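PDB 4WRI: okadaic acid binding protein 2-alpha from Halichondria okadai, which binds the cytotoxin okadaic acid and is implicated in the accumulation of this toxin by the sponge. Local coordinates for residues H12-R22 with N184-D192. Residues are numbered along the deposited sequence; the frame is centred on the assembly and turned at random.
With OKA (okadaic acid), chain B.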
loop_
_atom_site.group_PDB
_atom_site.type_symbol
_atom_site.label_atom_id
_atom_site.label_comp_id
_atom_site.label_asym_id
_atom_site.label_seq_id
_atom_site.Cartn_x
_atom_site.Cartn_y
_atom_site.Cartn_z
ATOM N N HIS A 12 -9.123 -9.505 -11.467
ATOM C CA HIS A 12 -7.959 -8.638 -11.529
ATOM C C HIS A 12 -7.805 -7.857 -10.232
ATOM O O HIS A 12 -6.692 -7.723 -9.720
ATOM C CB HIS A 12 -8.073 -7.667 -12.700
ATOM C CG HIS A 12 -6.927 -6.710 -12.776
ATOM N ND1 HIS A 12 -5.641 -7.119 -13.043
ATOM C CD2 HIS A 12 -6.875 -5.371 -12.590
ATOM C CE1 HIS A 12 -4.843 -6.067 -13.027
ATOM N NE2 HIS A 12 -5.566 -4.997 -12.767
ATOM N N TRP A 13 -8.894 -7.332 -9.704
ATOM C CA TRP A 13 -8.812 -6.615 -8.438
ATOM C C TRP A 13 -8.349 -7.546 -7.330
ATOM O O TRP A 13 -7.525 -7.158 -6.482
ATOM C CB TRP A 13 -10.127 -5.941 -8.108
ATOM C CG TRP A 13 -10.111 -5.153 -6.839
ATOM C CD1 TRP A 13 -9.826 -3.821 -6.704
ATOM C CD2 TRP A 13 -10.419 -5.631 -5.524
ATOM N NE1 TRP A 13 -9.911 -3.443 -5.386
ATOM C CE2 TRP A 13 -10.271 -4.541 -4.641
ATOM C CE3 TRP A 13 -10.754 -6.881 -5.000
ATOM C CZ2 TRP A 13 -10.498 -4.657 -3.268
ATOM C CZ3 TRP A 13 -10.963 -6.989 -3.647
ATOM C CH2 TRP A 13 -10.837 -5.897 -2.797
ATOM N N CYS A 14 -8.832 -8.781 -7.304
ATOM C CA CYS A 14 -8.354 -9.690 -6.269
ATOM C C CYS A 14 -6.867 -9.953 -6.362
ATOM O O CYS A 14 -6.189 -10.092 -5.336
ATOM C CB CYS A 14 -9.122 -11.007 -6.299
ATOM S SG CYS A 14 -10.873 -10.801 -5.858
ATOM N N ARG A 15 -6.349 -10.030 -7.584
ATOM C CA ARG A 15 -4.933 -10.177 -7.808
ATOM C C ARG A 15 -4.181 -8.972 -7.272
ATOM O O ARG A 15 -3.117 -9.126 -6.672
ATOM C CB ARG A 15 -4.658 -10.314 -9.303
ATOM C CG ARG A 15 -3.221 -10.646 -9.632
ATOM C CD ARG A 15 -3.040 -10.794 -11.132
ATOM N NE ARG A 15 -1.659 -11.079 -11.465
ATOM C CZ ARG A 15 -1.133 -10.903 -12.675
ATOM N NH1 ARG A 15 -1.892 -10.454 -13.661
ATOM N NH2 ARG A 15 0.144 -11.170 -12.895
ATOM N N LYS A 16 -4.714 -7.780 -7.501
ATOM C CA LYS A 16 -4.087 -6.601 -6.916
ATOM C C LYS A 16 -4.068 -6.708 -5.374
ATOM O O LYS A 16 -3.038 -6.377 -4.741
ATOM C CB LYS A 16 -4.775 -5.317 -7.383
ATOM C CG LYS A 16 -4.522 -4.972 -8.846
ATOM C CD LYS A 16 -5.103 -3.611 -9.222
ATOM C CE LYS A 16 -6.630 -3.545 -9.124
ATOM N NZ LYS A 16 -7.133 -2.179 -9.500
ATOM N N MET A 17 -5.149 -7.179 -4.755
ATOM C CA MET A 17 -5.158 -7.266 -3.297
ATOM C C MET A 17 -4.219 -8.351 -2.779
ATOM O O MET A 17 -3.596 -8.180 -1.720
ATOM C CB MET A 17 -6.571 -7.425 -2.746
ATOM C CG MET A 17 -7.443 -6.227 -3.015
ATOM S SD MET A 17 -6.809 -4.627 -2.405
ATOM C CE MET A 17 -6.115 -3.870 -3.884
ATOM N N ARG A 18 -4.073 -9.453 -3.507
ATOM C CA ARG A 18 -3.056 -10.441 -3.155
ATOM C C ARG A 18 -1.671 -9.811 -3.236
ATOM O O ARG A 18 -0.762 -10.183 -2.490
ATOM C CB ARG A 18 -3.128 -11.673 -4.065
ATOM C CG ARG A 18 -4.399 -12.497 -3.864
ATOM C CD ARG A 18 -4.261 -13.861 -4.549
ATOM N NE ARG A 18 -4.277 -13.776 -6.010
ATOM C CZ ARG A 18 -5.381 -13.670 -6.758
ATOM N NH1 ARG A 18 -6.588 -13.596 -6.205
ATOM N NH2 ARG A 18 -5.246 -13.627 -8.081
ATOM N N THR A 19 -1.501 -8.847 -4.138
ATOM C CA THR A 19 -0.210 -8.170 -4.292
ATOM C C THR A 19 0.074 -7.274 -3.074
ATOM O O THR A 19 1.209 -7.126 -2.660
ATOM C CB THR A 19 -0.181 -7.379 -5.616
ATOM O OG1 THR A 19 -0.366 -8.305 -6.708
ATOM C CG2 THR A 19 1.133 -6.631 -5.812
ATOM N N VAL A 20 -0.968 -6.684 -2.505
ATOM C CA VAL A 20 -0.827 -5.949 -1.253
ATOM C C VAL A 20 -0.431 -6.880 -0.110
ATOM O O VAL A 20 0.439 -6.555 0.695
ATOM C CB VAL A 20 -2.151 -5.274 -0.879
ATOM C CG1 VAL A 20 -2.050 -4.599 0.487
ATOM C CG2 VAL A 20 -2.569 -4.259 -1.947
ATOM N N PHE A 21 -1.086 -8.033 -0.018
ATOM C CA PHE A 21 -0.943 -8.920 1.135
ATOM C C PHE A 21 0.383 -9.677 1.118
ATOM O O PHE A 21 0.960 -9.961 2.191
ATOM C CB PHE A 21 -2.117 -9.907 1.158
ATOM C CG PHE A 21 -2.194 -10.752 2.405
ATOM C CD1 PHE A 21 -2.865 -10.299 3.536
ATOM C CD2 PHE A 21 -1.602 -12.006 2.445
ATOM C CE1 PHE A 21 -2.981 -11.101 4.682
ATOM C CE2 PHE A 21 -1.711 -12.818 3.605
ATOM C CZ PHE A 21 -2.392 -12.360 4.711
ATOM N N ARG A 22 0.859 -10.028 -0.080
ATOM C CA ARG A 22 2.020 -10.921 -0.194
ATOM C C ARG A 22 3.258 -10.500 0.619
ATOM O O ARG A 22 3.798 -11.340 1.336
ATOM C CB ARG A 22 2.366 -11.214 -1.674
ATOM C CG ARG A 22 3.545 -12.205 -1.866
ATOM C CD ARG A 22 3.223 -13.617 -1.378
ATOM N NE ARG A 22 1.853 -14.039 -1.699
ATOM C CZ ARG A 22 1.435 -14.491 -2.881
ATOM N NH1 ARG A 22 2.284 -14.606 -3.900
ATOM N NH2 ARG A 22 0.154 -14.825 -3.052
ATOM N N ASN A 184 -1.638 0.259 -12.308
ATOM C CA ASN A 184 -1.701 -1.095 -11.769
ATOM C C ASN A 184 -0.439 -1.496 -11.021
ATOM O O ASN A 184 -0.473 -2.432 -10.220
ATOM C CB ASN A 184 -1.963 -2.117 -12.883
ATOM C CG ASN A 184 -3.403 -2.137 -13.314
ATOM O OD1 ASN A 184 -4.293 -2.535 -12.551
ATOM N ND2 ASN A 184 -3.660 -1.691 -14.542
ATOM N N TYR A 185 0.665 -0.799 -11.289
ATOM C CA TYR A 185 1.961 -1.205 -10.780
ATOM C C TYR A 185 2.484 -0.284 -9.686
ATOM O O TYR A 185 3.667 -0.311 -9.392
ATOM C CB TYR A 185 2.968 -1.341 -11.942
ATOM C CG TYR A 185 2.393 -2.277 -12.977
ATOM C CD1 TYR A 185 2.171 -3.604 -12.660
ATOM C CD2 TYR A 185 1.963 -1.811 -14.213
ATOM C CE1 TYR A 185 1.576 -4.469 -13.556
ATOM C CE2 TYR A 185 1.368 -2.686 -15.139
ATOM C CZ TYR A 185 1.195 -4.005 -14.789
ATOM O OH TYR A 185 0.600 -4.906 -15.664
ATOM N N VAL A 186 1.587 0.448 -9.037
ATOM C CA VAL A 186 1.999 1.379 -7.984
ATOM C C VAL A 186 2.627 0.649 -6.800
ATOM O O VAL A 186 3.421 1.240 -6.080
ATOM C CB VAL A 186 0.812 2.260 -7.544
ATOM C CG1 VAL A 186 -0.131 1.467 -6.661
ATOM C CG2 VAL A 186 1.314 3.523 -6.823
ATOM N N ARG A 187 2.323 -0.632 -6.620
ATOM C CA ARG A 187 2.963 -1.448 -5.589
ATOM C C ARG A 187 3.960 -2.446 -6.170
ATOM O O ARG A 187 4.382 -3.397 -5.499
ATOM C CB ARG A 187 1.916 -2.152 -4.718
ATOM C CG ARG A 187 0.938 -1.166 -4.097
ATOM C CD ARG A 187 0.058 -1.792 -3.054
ATOM N NE ARG A 187 0.719 -2.079 -1.781
ATOM C CZ ARG A 187 0.788 -1.211 -0.779
ATOM N NH1 ARG A 187 0.318 0.021 -0.935
ATOM N NH2 ARG A 187 1.337 -1.609 0.367
ATOM N N GLY A 188 4.359 -2.218 -7.424
ATOM C CA GLY A 188 5.295 -3.113 -8.099
ATOM C C GLY A 188 4.617 -4.251 -8.874
ATOM O O GLY A 188 3.387 -4.340 -8.957
ATOM N N ALA A 189 5.428 -5.148 -9.408
ATOM C CA ALA A 189 4.899 -6.264 -10.194
ATOM C C ALA A 189 3.820 -7.035 -9.423
ATOM O O ALA A 189 3.946 -7.297 -8.235
ATOM C CB ALA A 189 6.033 -7.191 -10.585
ATOM N N LEU A 190 2.755 -7.425 -10.115
ATOM C CA LEU A 190 1.672 -8.166 -9.487
ATOM C C LEU A 190 2.080 -9.602 -9.204
ATOM O O LEU A 190 2.827 -10.207 -9.969
ATOM C CB LEU A 190 0.454 -8.175 -10.396
ATOM C CG LEU A 190 -0.059 -6.782 -10.753
ATOM C CD1 LEU A 190 -1.272 -6.882 -11.683
ATOM C CD2 LEU A 190 -0.425 -5.953 -9.507
ATOM N N VAL A 191 1.578 -10.161 -8.106
ATOM C CA VAL A 191 1.746 -11.591 -7.857
ATOM C C VAL A 191 0.682 -12.363 -8.633
ATOM O O VAL A 191 -0.223 -11.766 -9.206
ATOM C CB VAL A 191 1.667 -11.929 -6.344
ATOM C CG1 VAL A 191 2.699 -11.098 -5.562
ATOM C CG2 VAL A 191 0.277 -11.700 -5.809
ATOM N N ASP A 192 0.778 -13.686 -8.638
ATOM C CA ASP A 192 -0.223 -14.484 -9.335
ATOM C C ASP A 192 -1.605 -14.333 -8.712
ATOM O O ASP A 192 -1.758 -14.204 -7.490
ATOM C CB ASP A 192 0.174 -15.958 -9.343
ATOM C CG ASP A 192 1.400 -16.216 -10.173
ATOM O OD1 ASP A 192 1.775 -15.328 -10.977
ATOM O OD2 ASP A 192 1.984 -17.313 -10.035
ATOM O OXT ASP A 192 -2.616 -14.350 -9.427
HETATM C C1 OKA B . 4.841 0.409 4.165
HETATM C C2 OKA B . 5.703 1.591 4.671
HETATM C C3 OKA B . 4.882 2.879 4.645
HETATM C C4 OKA B . 3.596 2.813 5.497
HETATM C C5 OKA B . 2.804 4.100 5.313
HETATM C C6 OKA B . 1.636 4.162 6.300
HETATM C C7 OKA B . 2.143 3.920 7.743
HETATM C C8 OKA B . 2.909 2.609 7.778
HETATM C C9 OKA B . 3.553 2.421 9.122
HETATM C C10 OKA B . 3.477 1.236 9.752
HETATM C C11 OKA B . 2.711 0.069 9.212
HETATM C C12 OKA B . 2.449 0.308 7.698
HETATM C C13 OKA B . 1.353 -0.641 7.190
HETATM C C14 OKA B . 1.158 -0.411 5.672
HETATM C C15 OKA B . -0.006 0.070 5.233
HETATM C C16 OKA B . -0.132 0.313 3.755
HETATM C C17 OKA B . -1.377 -0.305 3.065
HETATM C C18 OKA B . -1.841 0.778 2.074
HETATM C C19 OKA B . -0.868 1.969 2.353
HETATM C C20 OKA B . -1.502 3.284 2.168
HETATM C C21 OKA B . -0.439 4.385 2.425
HETATM C C22 OKA B . 0.719 4.128 1.464
HETATM C C23 OKA B . 1.265 2.710 1.700
HETATM C C24 OKA B . 2.414 2.425 0.678
HETATM C C25 OKA B . 3.398 3.555 0.873
HETATM C C26 OKA B . 2.854 4.939 0.843
HETATM C C27 OKA B . 2.505 5.382 -0.594
HETATM C C28 OKA B . 3.809 5.508 -1.397
HETATM C C29 OKA B . 3.647 6.121 -2.797
HETATM C C30 OKA B . 5.048 6.034 -3.474
HETATM C C31 OKA B . 6.137 6.886 -2.868
HETATM C C32 OKA B . 7.413 6.863 -3.710
HETATM C C33 OKA B . 7.170 7.013 -5.208
HETATM C C34 OKA B . 5.955 6.168 -5.624
HETATM C C35 OKA B . 5.559 6.609 -7.076
HETATM C C36 OKA B . 4.548 5.596 -7.600
HETATM C C37 OKA B . 5.158 4.227 -7.520
HETATM C C38 OKA B . 5.570 3.855 -6.118
HETATM C C39 OKA B . 5.687 8.327 -2.629
HETATM C C40 OKA B . 2.661 5.271 -3.613
HETATM C C41 OKA B . 4.676 3.368 1.062
HETATM C C42 OKA B . 1.769 -2.089 7.370
HETATM C C43 OKA B . 4.182 1.151 11.079
HETATM C C44 OKA B . 6.946 1.730 3.805
HETATM O O1 OKA B . 4.320 0.578 3.062
HETATM O O2 OKA B . 4.719 -0.596 4.870
HETATM O O3 OKA B . 6.116 1.330 6.007
HETATM O O4 OKA B . 3.992 2.658 6.867
HETATM O O5 OKA B . 1.003 3.912 8.640
HETATM O O6 OKA B . 1.988 1.564 7.468
HETATM O O7 OKA B . -0.358 1.685 3.631
HETATM O O8 OKA B . 0.234 1.773 1.429
HETATM O O9 OKA B . 1.726 5.111 1.715
HETATM O O10 OKA B . 2.931 1.169 0.897
HETATM O O11 OKA B . 1.876 6.651 -0.510
HETATM O O12 OKA B . 4.833 6.402 -4.869
HETATM O O13 OKA B . 6.495 4.871 -5.591
HETATM O O HOH W 1 2.175 -12.618 -11.438
HETATM O O HOH W 2 -7.026 -2.066 -12.179
HETATM O O HOH W 3 2.285 -4.626 -1.900
HETATM O O HOH W 4 2.097 -4.359 0.833
HETATM O O HOH W 5 -0.456 -15.509 -5.727
HETATM O O HOH W 6 2.926 -15.116 -7.152
#
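Leu190 CB rests over one face of the Arg15 guanidinium, 3.7 Å from NE, while at the edge of that group Val191 O lies in the guanidinium plane and accepts from NE at 2.8 Å, the donor tilted from the carbonyl plane. The extended Arg15 chain, with CG anti to the backbone N (chi1 -173°), carries the guanidinium across the Leu190 side chain. A water at the same edge joins Arg15 NH2 to Leu190 O and Asp192 OD1. The Arg18 guanidinium lies with one face on its own helix, against Cys14 O and Arg15 CA, and meets the terminal carboxylate of Asp192 edge-on: NE bonds O on a lone pair, and NH2 bonds OXT at 3.0 Å in a salt bridge. With Arg15 NE 4.0 Å from OXT, a long, purely electrostatic pair, two arginines probably stabilise the negative charge of the chain end. Val191 CG2 lies over a face of the Arg22 guanidinium, and its CB touches NH1. The His12 ring receives Asn184 OD1 at its edge, 2.8 Å from NE2, although the donor stands above the amide carbonyl plane; ring and amide are turned 78° apart. Thr19 OG1 accepts from Val191 N (3.0 Å) and donates to Arg15 O within the helix, linking the tail to a helical carbonyl. Val20 CG2 touches Arg187 CD at 3.8 Å, with CG1 over a face of the guanidinium, whose edge carries two waters, leading to Thr19 O and Val20 O, and okadaic acid O8, bonded by NH1 at 2.9 Å. The contact packs the looped C-terminal segment, with its type I turn from Tyr185 to Gly188, against helix 11-27 and brings Val186 and Arg187 to the okadaic acid pocket; helix 169-174 packs through Phe172 on Val20 and Arg187, and helix 86-96 supplies Glu86 to Arg22.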